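Local coordinates for putative gdp-fucose protein o-fucosyltransferase 1 (Caenorhabditis elegans, PDB 3ZY2) that binds guanosine-5'-diphosphate in the model and is probably a glycosyltransferase of the GT-B fold class, with two Rossmann-like halves, at residues 10-15 with 78-83; 28-33 with 39-44; 45-50 with 123-128; 63-68 with 72-77. One frame throughout, in Å; residues are numbered along the deposited sequence.

Interactions 1, 2 and 4 build on neighbouring strands of one parallel sheet, order 74-75, 40-42, 10-13, and their centres lie about 10 to 11 Å apart. Backbone bonds knit them: Ile11 O to Val42 N at 2.8 Å joins interactions 1 and 2, and Leu43 N to Val75 O, also 2.8 Å, joins interactions 2 and 4. Helices 20-37 and 77-88 pack on opposite faces of this sheet. Interaction 3 lies beyond the ends of strands 10-13 and 40-42, and Tyr125 touches both exits. It leads toward the ligand: the Ile47 side chain is about 10 Å from a bound guanosine-5'-diphosphate and about 13 Å from a manganese ion.

Interaction 1 of 4, residues 10-15 with 78-83; sequences YIVFCP and QEFTKK
Phe80 is the one residue of helix 77-88 within 78-83 that reaches strand 10-13, and its ring touches Tyr10 and Val12. Starting at CB, the side chain leaves the helix with CG anti to the backbone N (chi1 -179°), which sends the ring straight at the sheet. CB itself passes close to the CG2 methyl of Val75. Further out, CD1 lies against a methyl of Val42, on the neighbouring strand. CE1 then meets Tyr10 twice, at 4.1 Å from its CB and 4.1 Å from its CG, so it touches the root of that side chain and not its phenol end. On the other flank of the ring CE2 comes to Val12 CB at 4.4 Å, a loose approach, and Val168 of strand 168-171 adds a further apolar wall. CZ, the tip, sits between CE1 and CE2 and comes no closer to the strand than they do. The two aromatic rings are turned 49° from each other with centroids 5.7 Å apart, an oblique pairing that is neither a stack nor a T-shape. Their side chains run in opposite directions: Phe80 points inward to the strand while Tyr10 extends outward past the helix, where its OH bonds to the backbone N of Asp6. Tyr10 and Val12 alternate along the strand with Ile11, which faces helix 20-37, so this is the second helical layer of an alpha/beta sandwich. The chemistry is purely apolar. All three touching residues are buried, and with the phenol oxygen satisfied elsewhere, helix and strand are held here by van der Waals contact and exclusion of water.

Interaction 2 of 4, residues 28-33 with 39-44; sequences LGVLAF and RTLVLP
Leu41 puts a forked tip between Val30 and Leu31, and those three side chains make every close contact between the helix 20-37 residues 28-33 and strand 40-42. Leu41 buries the largest share, about 62 Å². Its CB already points at the helix, and CG, anti to the backbone N (chi1 -178°), carries the two methyls on toward it, where they part to serve one helix residue each. CD1 goes to Val30, meeting CG1 at 3.9 Å. CD2 goes to Leu31, where it lies 3.7 Å from CD2 and 4.1 Å from the branch carbon CG. Both helix residues are adjacent in sequence, a little over a quarter of a turn apart, and each crosses Leu41 at roughly a right angle, so contact is confined to the branched ends. Val30 already leans at the strand from its CB and offers the branch that lies anti to its backbone N. Leu31 starts off to the side of the strand, and it is the outer end of the chain, chiefly CD2, that swings in to close the gap. The backbones stay well apart, 7.3 Å between the CA atoms of Leu31 and Leu41, a separation filled by these side chains. The unit is a beta-alpha-beta crossover, strand 10-13, helix 20-37, strand 40-42, the building block of Rossmann-like domains. Around it, Phe27 and Ala34 of the same helix extend the cover over Leu41, Ile11 and Phe13 of strand 10-13 complete the sheet surface beside it, and Val68 of helix 65-68 closes on Leu31.

Interaction 3 of 4, residues 45-50 with 123-128; sequences NFIEFK and GPYWDQ
Asn45 and Tyr125 mark the closest backbone approach, 8.0 Å between their CA atoms, where the chain 45-50, which includes strand 46-48, runs past helix 122-128. At that distance the backbones meet only through a side chain: Asn45 N gives a hydrogen bond to Tyr125 OH at 3.2 Å, bent to 137°. The Tyr125 ring is swung across by a CG anti to its backbone N (chi1 -171°). Its edge then faces Asn45 O, which lies in the ring plane 3.2 Å from CE1; this buried carbonyl oxygen has no hydrogen-bond partner in the model. Farther back on the ring, Tyr125 CD1 meets Ile47 CD1 at 3.8 Å, an oblique approach in which the two side chains cross at about a right angle. Over the ring's centre sits a water that takes an N-H from Asn45 ND2 at 2.8 Å. The same water donates to Tyr125 O, so one residue pair is tied by both a direct bond and a bridge. A second water accepts from Asn45 ND2 and from Gln128 NE2, each at 3.1 Å, linking two amides whose planes stand 66° apart. Gln128 is exposed to solvent, while Asn45, Ile47 and Tyr125 are buried. A further, weak bond from Tyr125 OH to Phe13 O links the Asn45 amide to the end of strand 10-13. The contact thus joins helix 122-128 to the two-stranded antiparallel sheet 46-48/55-57 beside the parallel sheet; Met56 of strand 55-57 packs on Asn45, Tyr125 and Gln128, and Phe46 lies against helices 20-37 and 59-62.

Interaction 4 of 4, residues 63-68 with 72-77; sequences FQVGTV and TRVVTM
Val68 and Val74 meet because each carries a methyl between its backbone N and carbonyl carbon: chi1 of 76° puts Val68 CG1 there, and chi1 of -65° in Val74 does the same for CG2. Those two methyls touch at 4.0 Å, the side chains running obliquely to each other. The setting is the border of the Rossmann-like parallel sheet, where short helix 65-68 turns back through a brief link into strand 74-75, the outermost strand on this side. A turn earlier in the helix, Val65 continues the apolar seam. Its CG1 comes to Val74 CG2 at 4.2 Å, so that one methyl serves both helix residues, while CG2 lies 3.8 Å from Thr76 CG2, the two side chains crossing at about a right angle. Thr76 thereby splits its two branches: the methyl packs on Val65, and OG1 accepts from Glu79 N as the N-cap of helix 77-88. Val75, between Val74 and Thr76, faces the opposite side of the sheet. Leu31 of helix 20-37 packs against Thr72, and Leu43 lies on Val74, holding helix 65-68 and strand 74-75 against the face that packs on helix 20-37. The turn itself is closed by a weak backbone hydrogen bond, Thr72 N to Val68 O, long at 3.5 Å but fairly straight at 159°.

Interaction 1 of 4, residues 10-15 with 78-83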
# COMPACT_ATOMS: atom_id res chain seq x y z
N TYR A 10 -3.39 10.10 -20.49
CA TYR A 10 -3.80 8.69 -20.37
C TYR A 10 -3.60 8.13 -18.97
O TYR A 10 -2.79 8.63 -18.18
CB TYR A 10 -3.01 7.81 -21.36
CG TYR A 10 -3.29 8.20 -22.77
CD1 TYR A 10 -2.60 9.27 -23.37
CD2 TYR A 10 -4.27 7.55 -23.52
CE1 TYR A 10 -2.88 9.66 -24.68
CE2 TYR A 10 -4.55 7.93 -24.82
CZ TYR A 10 -3.85 8.98 -25.38
OH TYR A 10 -4.16 9.33 -26.67
N ILE A 11 -4.34 7.07 -18.68
CA ILE A 11 -4.11 6.23 -17.51
C ILE A 11 -3.87 4.82 -18.00
O ILE A 11 -4.64 4.33 -18.83
CB ILE A 11 -5.32 6.24 -16.55
CG1 ILE A 11 -5.48 7.60 -15.88
CG2 ILE A 11 -5.21 5.15 -15.48
CD1 ILE A 11 -6.90 7.84 -15.38
N VAL A 12 -2.84 4.17 -17.48
CA VAL A 12 -2.58 2.74 -17.77
C VAL A 12 -2.30 2.06 -16.44
O VAL A 12 -1.72 2.66 -15.53
CB VAL A 12 -1.42 2.55 -18.80
CG1 VAL A 12 -0.08 3.11 -18.29
CG2 VAL A 12 -1.29 1.06 -19.19
N PHE A 13 -2.77 0.82 -16.30
CA PHE A 13 -2.61 0.12 -15.02
C PHE A 13 -2.56 -1.38 -15.21
O PHE A 13 -3.01 -1.91 -16.25
CB PHE A 13 -3.75 0.48 -14.03
CG PHE A 13 -5.04 -0.26 -14.29
CD1 PHE A 13 -5.86 0.09 -15.37
CD2 PHE A 13 -5.41 -1.33 -13.46
CE1 PHE A 13 -7.04 -0.62 -15.62
CE2 PHE A 13 -6.60 -2.06 -13.72
CZ PHE A 13 -7.40 -1.69 -14.79
N CYS A 14 -2.01 -2.04 -14.20
CA CYS A 14 -2.05 -3.49 -14.08
C CYS A 14 -3.17 -3.92 -13.14
O CYS A 14 -3.20 -3.44 -11.99
CB CYS A 14 -0.74 -4.04 -13.52
SG CYS A 14 -0.79 -5.85 -13.43
N PRO A 15 -4.06 -4.83 -13.60
CA PRO A 15 -5.01 -5.44 -12.67
C PRO A 15 -4.25 -6.55 -11.96
O PRO A 15 -4.43 -7.74 -12.25
CB PRO A 15 -6.11 -6.01 -13.59
CG PRO A 15 -5.46 -6.21 -14.91
CD PRO A 15 -4.17 -5.41 -14.96
N GLN A 78 -3.13 -2.39 -27.59
CA GLN A 78 -2.43 -2.43 -28.88
C GLN A 78 -2.29 -1.03 -29.48
O GLN A 78 -1.18 -0.66 -29.92
CB GLN A 78 -3.11 -3.41 -29.87
CG GLN A 78 -2.60 -3.32 -31.30
CD GLN A 78 -3.07 -4.44 -32.22
OE1 GLN A 78 -4.06 -5.13 -31.96
NE2 GLN A 78 -2.34 -4.63 -33.32
N GLU A 79 -3.37 -0.25 -29.49
CA GLU A 79 -3.30 1.13 -30.00
C GLU A 79 -2.36 1.97 -29.14
O GLU A 79 -1.54 2.73 -29.65
CB GLU A 79 -4.68 1.80 -30.13
CG GLU A 79 -4.57 3.26 -30.59
CD GLU A 79 -5.89 3.95 -30.96
OE1 GLU A 79 -6.97 3.31 -30.95
OE2 GLU A 79 -5.84 5.16 -31.29
N PHE A 80 -2.47 1.85 -27.82
CA PHE A 80 -1.63 2.63 -26.92
C PHE A 80 -0.14 2.33 -27.17
O PHE A 80 0.69 3.24 -27.32
CB PHE A 80 -2.01 2.35 -25.46
CG PHE A 80 -1.21 3.13 -24.47
CD1 PHE A 80 -1.35 4.52 -24.39
CD2 PHE A 80 -0.32 2.49 -23.61
CE1 PHE A 80 -0.60 5.25 -23.49
CE2 PHE A 80 0.43 3.20 -22.70
CZ PHE A 80 0.30 4.59 -22.63
N THR A 81 0.15 1.04 -27.26
CA THR A 81 1.50 0.47 -27.32
C THR A 81 2.18 0.74 -28.68
O THR A 81 3.38 1.08 -28.75
CB THR A 81 1.33 -1.04 -26.92
OG1 THR A 81 1.72 -1.24 -25.55
CG2 THR A 81 2.01 -1.99 -27.84
N LYS A 82 1.40 0.66 -29.74
CA LYS A 82 1.95 0.81 -31.08
C LYS A 82 1.88 2.25 -31.61
O LYS A 82 2.81 2.70 -32.31
CB LYS A 82 1.30 -0.21 -32.02
CG LYS A 82 1.71 -1.66 -31.69
CD LYS A 82 0.80 -2.73 -32.29
CE LYS A 82 0.96 -2.86 -33.81
NZ LYS A 82 2.39 -3.11 -34.21
N LYS A 83 0.82 2.97 -31.25
CA LYS A 83 0.53 4.27 -31.86
C LYS A 83 0.70 5.49 -30.97
O LYS A 83 0.99 6.59 -31.48
CB LYS A 83 -0.88 4.28 -32.45
CG LYS A 83 -1.03 3.48 -33.73
CD LYS A 83 -2.31 3.83 -34.45
CE LYS A 83 -2.10 3.83 -35.96
NZ LYS A 83 -1.21 4.96 -36.40

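Interaction 2 of 4, residues 28-33 with 39-44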
# COMPACT_ATOMS: atom_id res chain seq x y z
N LEU A 28 -13.85 -1.95 -12.71
CA LEU A 28 -15.04 -1.06 -12.61
C LEU A 28 -14.68 0.24 -11.90
O LEU A 28 -15.07 1.32 -12.35
CB LEU A 28 -16.16 -1.75 -11.84
CG LEU A 28 -16.66 -3.05 -12.47
CD1 LEU A 28 -17.79 -3.57 -11.59
CD2 LEU A 28 -17.10 -2.84 -13.90
N GLY A 29 -13.96 0.14 -10.78
CA GLY A 29 -13.51 1.35 -10.05
C GLY A 29 -12.54 2.19 -10.86
O GLY A 29 -12.58 3.42 -10.84
N VAL A 30 -11.67 1.53 -11.63
CA VAL A 30 -10.73 2.28 -12.46
C VAL A 30 -11.43 3.03 -13.59
O VAL A 30 -11.07 4.17 -13.91
CB VAL A 30 -9.56 1.41 -12.99
CG1 VAL A 30 -8.61 2.30 -13.78
CG2 VAL A 30 -8.80 0.69 -11.86
N LEU A 31 -12.44 2.41 -14.19
CA LEU A 31 -13.23 3.09 -15.21
C LEU A 31 -13.82 4.39 -14.66
O LEU A 31 -13.72 5.43 -15.32
CB LEU A 31 -14.33 2.16 -15.71
CG LEU A 31 -13.86 1.14 -16.76
CD1 LEU A 31 -14.82 -0.03 -16.84
CD2 LEU A 31 -13.73 1.77 -18.14
N ALA A 32 -14.39 4.32 -13.45
CA ALA A 32 -14.98 5.51 -12.80
C ALA A 32 -13.91 6.57 -12.53
O ALA A 32 -14.12 7.78 -12.77
CB ALA A 32 -15.69 5.11 -11.54
N PHE A 33 -12.75 6.12 -12.05
CA PHE A 33 -11.61 7.00 -11.78
C PHE A 33 -11.14 7.75 -13.04
O PHE A 33 -10.93 8.97 -12.99
CB PHE A 33 -10.49 6.15 -11.17
CG PHE A 33 -9.20 6.91 -10.91
CD1 PHE A 33 -9.12 7.83 -9.87
CD2 PHE A 33 -8.05 6.65 -11.66
CE1 PHE A 33 -7.92 8.50 -9.60
CE2 PHE A 33 -6.84 7.33 -11.39
CZ PHE A 33 -6.78 8.24 -10.36
N ARG A 39 -9.24 11.55 -18.26
CA ARG A 39 -8.13 11.01 -19.02
C ARG A 39 -8.64 9.76 -19.73
O ARG A 39 -9.52 9.05 -19.21
CB ARG A 39 -6.98 10.62 -18.10
CG ARG A 39 -6.11 11.81 -17.68
CD ARG A 39 -4.98 11.34 -16.79
NE ARG A 39 -4.11 12.46 -16.40
CZ ARG A 39 -2.90 12.68 -16.90
NH1 ARG A 39 -2.35 11.87 -17.79
NH2 ARG A 39 -2.19 13.72 -16.47
N THR A 40 -8.08 9.48 -20.89
CA THR A 40 -8.38 8.25 -21.62
C THR A 40 -7.77 7.06 -20.89
O THR A 40 -6.61 7.11 -20.48
CB THR A 40 -7.84 8.31 -23.05
OG1 THR A 40 -8.52 9.35 -23.75
CG2 THR A 40 -8.13 7.00 -23.79
N LEU A 41 -8.57 6.00 -20.71
CA LEU A 41 -8.10 4.78 -20.06
C LEU A 41 -7.57 3.80 -21.08
O LEU A 41 -8.29 3.42 -22.02
CB LEU A 41 -9.21 4.12 -19.25
CG LEU A 41 -8.79 2.85 -18.50
CD1 LEU A 41 -7.70 3.17 -17.46
CD2 LEU A 41 -10.02 2.18 -17.85
N VAL A 42 -6.32 3.37 -20.89
CA VAL A 42 -5.78 2.25 -21.64
C VAL A 42 -6.41 0.98 -21.09
O VAL A 42 -6.32 0.70 -19.89
CB VAL A 42 -4.23 2.16 -21.55
CG1 VAL A 42 -3.70 0.99 -22.40
CG2 VAL A 42 -3.57 3.51 -21.96
N LEU A 43 -7.06 0.22 -21.97
CA LEU A 43 -7.77 -0.97 -21.51
C LEU A 43 -6.73 -2.02 -21.06
O LEU A 43 -5.75 -2.29 -21.77
CB LEU A 43 -8.69 -1.49 -22.62
CG LEU A 43 -9.85 -0.56 -22.96
CD1 LEU A 43 -10.44 -0.91 -24.33
CD2 LEU A 43 -10.93 -0.64 -21.88
N PRO A 44 -6.89 -2.59 -19.85
CA PRO A 44 -5.87 -3.47 -19.31
C PRO A 44 -5.83 -4.81 -20.03
O PRO A 44 -6.86 -5.26 -20.57
CB PRO A 44 -6.35 -3.70 -17.88
CG PRO A 44 -7.84 -3.59 -17.95
CD PRO A 44 -8.09 -2.49 -18.99

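Interaction 3 of 4, residues 45-50 with 123-128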
# COMPACT_ATOMS: atom_id res chain seq x y z
N ASN A 45 -4.67 -5.44 -20.06
CA ASN A 45 -4.64 -6.89 -20.29
C ASN A 45 -5.11 -7.54 -19.02
O ASN A 45 -4.68 -7.17 -17.90
CB ASN A 45 -3.23 -7.36 -20.58
CG ASN A 45 -2.72 -6.91 -21.94
OD1 ASN A 45 -3.49 -6.79 -22.92
ND2 ASN A 45 -1.42 -6.67 -22.01
N PHE A 46 -6.03 -8.49 -19.15
CA PHE A 46 -6.36 -9.34 -18.00
C PHE A 46 -5.32 -10.43 -17.82
O PHE A 46 -4.49 -10.62 -18.68
CB PHE A 46 -7.78 -9.91 -18.14
CG PHE A 46 -8.83 -8.84 -18.08
CD1 PHE A 46 -9.17 -8.30 -16.83
CD2 PHE A 46 -9.45 -8.35 -19.24
CE1 PHE A 46 -10.15 -7.28 -16.72
CE2 PHE A 46 -10.44 -7.31 -19.12
CZ PHE A 46 -10.77 -6.80 -17.87
N ILE A 47 -5.36 -11.10 -16.68
CA ILE A 47 -4.28 -11.98 -16.31
C ILE A 47 -4.82 -13.35 -15.94
O ILE A 47 -5.75 -13.46 -15.14
CB ILE A 47 -3.47 -11.37 -15.14
CG1 ILE A 47 -2.91 -9.99 -15.52
CG2 ILE A 47 -2.31 -12.30 -14.77
CD1 ILE A 47 -2.15 -9.27 -14.42
N GLU A 48 -4.21 -14.39 -16.51
CA GLU A 48 -4.53 -15.79 -16.21
C GLU A 48 -3.34 -16.45 -15.56
O GLU A 48 -2.21 -16.26 -16.01
CB GLU A 48 -4.88 -16.54 -17.50
CG GLU A 48 -6.27 -16.22 -18.02
CD GLU A 48 -6.61 -16.98 -19.28
OE1 GLU A 48 -5.81 -17.83 -19.74
OE2 GLU A 48 -7.67 -16.74 -19.84
N PHE A 49 -3.58 -17.23 -14.52
CA PHE A 49 -2.51 -17.90 -13.81
C PHE A 49 -2.47 -19.41 -13.98
O PHE A 49 -1.48 -20.04 -13.56
CB PHE A 49 -2.58 -17.58 -12.32
CG PHE A 49 -2.38 -16.13 -12.00
CD1 PHE A 49 -1.12 -15.55 -12.04
CD2 PHE A 49 -3.47 -15.35 -11.65
CE1 PHE A 49 -0.95 -14.20 -11.73
CE2 PHE A 49 -3.32 -13.99 -11.33
CZ PHE A 49 -2.06 -13.42 -11.37
N LYS A 50 -3.49 -20.00 -14.60
CA LYS A 50 -3.58 -21.47 -14.68
C LYS A 50 -2.80 -22.02 -15.89
O LYS A 50 -3.32 -22.73 -16.75
CB LYS A 50 -5.06 -21.94 -14.57
CG LYS A 50 -5.86 -22.30 -15.86
CD LYS A 50 -5.83 -21.25 -16.98
CE LYS A 50 -6.79 -20.10 -16.74
NZ LYS A 50 -6.23 -19.18 -15.72
N GLY A 123 5.99 -7.91 -12.62
CA GLY A 123 7.04 -8.09 -13.62
C GLY A 123 6.54 -8.47 -15.00
O GLY A 123 6.70 -7.68 -15.93
N PRO A 124 5.93 -9.67 -15.15
CA PRO A 124 5.46 -10.14 -16.46
C PRO A 124 4.46 -9.19 -17.16
O PRO A 124 4.52 -9.07 -18.39
CB PRO A 124 4.81 -11.50 -16.14
CG PRO A 124 5.57 -11.97 -14.93
CD PRO A 124 5.79 -10.73 -14.12
N TYR A 125 3.59 -8.52 -16.40
CA TYR A 125 2.64 -7.58 -16.99
C TYR A 125 3.32 -6.43 -17.73
O TYR A 125 3.04 -6.19 -18.91
CB TYR A 125 1.71 -7.02 -15.93
CG TYR A 125 0.59 -6.21 -16.51
CD1 TYR A 125 -0.62 -6.82 -16.85
CD2 TYR A 125 0.71 -4.83 -16.70
CE1 TYR A 125 -1.66 -6.10 -17.38
CE2 TYR A 125 -0.35 -4.08 -17.22
CZ TYR A 125 -1.52 -4.73 -17.57
OH TYR A 125 -2.58 -4.02 -18.07
N TRP A 126 4.22 -5.74 -17.04
CA TRP A 126 4.91 -4.62 -17.68
C TRP A 126 5.93 -5.10 -18.71
O TRP A 126 6.10 -4.43 -19.73
CB TRP A 126 5.51 -3.69 -16.62
CG TRP A 126 4.44 -3.05 -15.74
CD1 TRP A 126 4.17 -3.37 -14.44
CD2 TRP A 126 3.49 -2.03 -16.11
NE1 TRP A 126 3.13 -2.59 -13.97
CE2 TRP A 126 2.69 -1.76 -14.97
CE3 TRP A 126 3.24 -1.31 -17.29
CZ2 TRP A 126 1.67 -0.81 -14.96
CZ3 TRP A 126 2.22 -0.34 -17.28
CH2 TRP A 126 1.43 -0.12 -16.12
N ASP A 127 6.56 -6.26 -18.47
CA ASP A 127 7.47 -6.88 -19.45
C ASP A 127 6.75 -7.11 -20.78
O ASP A 127 7.32 -6.86 -21.85
CB ASP A 127 7.99 -8.24 -18.95
CG ASP A 127 9.21 -8.12 -18.06
OD1 ASP A 127 9.77 -7.01 -17.91
OD2 ASP A 127 9.63 -9.18 -17.52
N GLN A 128 5.50 -7.57 -20.69
CA GLN A 128 4.70 -7.91 -21.88
C GLN A 128 4.57 -6.73 -22.84
O GLN A 128 4.52 -6.92 -24.06
CB GLN A 128 3.31 -8.43 -21.48
CG GLN A 128 2.19 -8.31 -22.56
CD GLN A 128 2.46 -9.10 -23.84
OE1 GLN A 128 3.24 -10.05 -23.86
NE2 GLN A 128 1.81 -8.69 -24.92
O HOH W 1 0.55 -6.47 -20.05
O HOH W 2 -0.15 -6.27 -24.84

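Interaction 4 of 4, residues 63-68 with 72-77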
# COMPACT_ATOMS: atom_id res chain seq x y z
N PHE A 63 -14.11 -8.66 -24.00
CA PHE A 63 -15.20 -7.67 -23.98
C PHE A 63 -15.18 -6.76 -25.21
O PHE A 63 -14.16 -6.65 -25.90
CB PHE A 63 -15.06 -6.79 -22.74
CG PHE A 63 -15.22 -7.52 -21.44
CD1 PHE A 63 -16.42 -8.12 -21.12
CD2 PHE A 63 -14.19 -7.55 -20.52
CE1 PHE A 63 -16.59 -8.77 -19.90
CE2 PHE A 63 -14.35 -8.18 -19.28
CZ PHE A 63 -15.56 -8.79 -18.97
N GLN A 64 -16.29 -6.07 -25.46
CA GLN A 64 -16.42 -5.21 -26.66
C GLN A 64 -15.96 -3.79 -26.37
O GLN A 64 -16.48 -3.14 -25.49
CB GLN A 64 -17.86 -5.23 -27.20
CG GLN A 64 -18.25 -6.60 -27.69
CD GLN A 64 -19.60 -6.66 -28.36
OE1 GLN A 64 -20.04 -5.69 -28.99
NE2 GLN A 64 -20.27 -7.80 -28.20
N VAL A 65 -14.97 -3.32 -27.13
CA VAL A 65 -14.46 -1.97 -26.97
C VAL A 65 -15.56 -0.93 -27.19
O VAL A 65 -15.68 0.03 -26.42
CB VAL A 65 -13.25 -1.72 -27.88
CG1 VAL A 65 -12.82 -0.24 -27.81
CG2 VAL A 65 -12.09 -2.64 -27.50
N GLY A 66 -16.39 -1.13 -28.22
CA GLY A 66 -17.48 -0.20 -28.51
C GLY A 66 -18.41 0.06 -27.34
O GLY A 66 -18.83 1.21 -27.12
N THR A 67 -18.69 -0.97 -26.57
CA THR A 67 -19.61 -0.85 -25.46
C THR A 67 -18.99 -0.12 -24.26
O THR A 67 -19.62 0.75 -23.68
CB THR A 67 -20.18 -2.21 -25.06
OG1 THR A 67 -20.83 -2.78 -26.22
CG2 THR A 67 -21.22 -2.05 -23.97
N VAL A 68 -17.75 -0.45 -23.92
CA VAL A 68 -17.11 0.22 -22.80
C VAL A 68 -16.88 1.71 -23.08
O VAL A 68 -16.96 2.53 -22.16
CB VAL A 68 -15.85 -0.53 -22.32
CG1 VAL A 68 -14.65 -0.32 -23.26
CG2 VAL A 68 -15.49 -0.11 -20.91
N THR A 72 -16.81 5.77 -20.96
CA THR A 72 -15.71 6.73 -20.86
C THR A 72 -14.75 6.52 -22.03
O THR A 72 -14.78 5.47 -22.67
CB THR A 72 -15.00 6.60 -19.50
OG1 THR A 72 -14.21 7.78 -19.24
CG2 THR A 72 -14.13 5.32 -19.43
N ARG A 73 -13.89 7.51 -22.30
CA ARG A 73 -12.89 7.37 -23.35
C ARG A 73 -11.87 6.29 -23.03
O ARG A 73 -11.30 6.27 -21.94
CB ARG A 73 -12.14 8.67 -23.58
CG ARG A 73 -13.01 9.78 -24.06
CD ARG A 73 -12.19 10.92 -24.67
NE ARG A 73 -11.20 11.49 -23.76
CZ ARG A 73 -11.48 12.21 -22.67
NH1 ARG A 73 -12.74 12.48 -22.35
NH2 ARG A 73 -10.50 12.67 -21.91
N VAL A 74 -11.66 5.41 -24.00
CA VAL A 74 -10.76 4.28 -23.88
C VAL A 74 -9.93 4.10 -25.15
O VAL A 74 -10.33 4.57 -26.23
CB VAL A 74 -11.55 2.96 -23.62
CG1 VAL A 74 -12.27 2.99 -22.27
CG2 VAL A 74 -12.53 2.67 -24.77
N VAL A 75 -8.78 3.44 -25.01
CA VAL A 75 -8.01 2.92 -26.14
C VAL A 75 -7.53 1.50 -25.81
O VAL A 75 -7.28 1.19 -24.64
CB VAL A 75 -6.77 3.78 -26.52
CG1 VAL A 75 -7.20 5.06 -27.22
CG2 VAL A 75 -5.85 4.02 -25.30
N THR A 76 -7.43 0.66 -26.82
CA THR A 76 -6.86 -0.68 -26.59
C THR A 76 -5.38 -0.59 -26.22
O THR A 76 -4.71 0.41 -26.52
CB THR A 76 -6.99 -1.57 -27.83
OG1 THR A 76 -6.28 -0.99 -28.93
CG2 THR A 76 -8.47 -1.78 -28.22
N MET A 77 -4.88 -1.62 -25.55
CA MET A 77 -3.46 -1.74 -25.25
C MET A 77 -2.63 -1.73 -26.55
O MET A 77 -1.55 -1.12 -26.59
CB MET A 77 -3.17 -3.00 -24.42
CG MET A 77 -1.71 -3.10 -23.95
SD MET A 77 -1.25 -1.84 -22.78
CE MET A 77 -2.16 -2.42 -21.35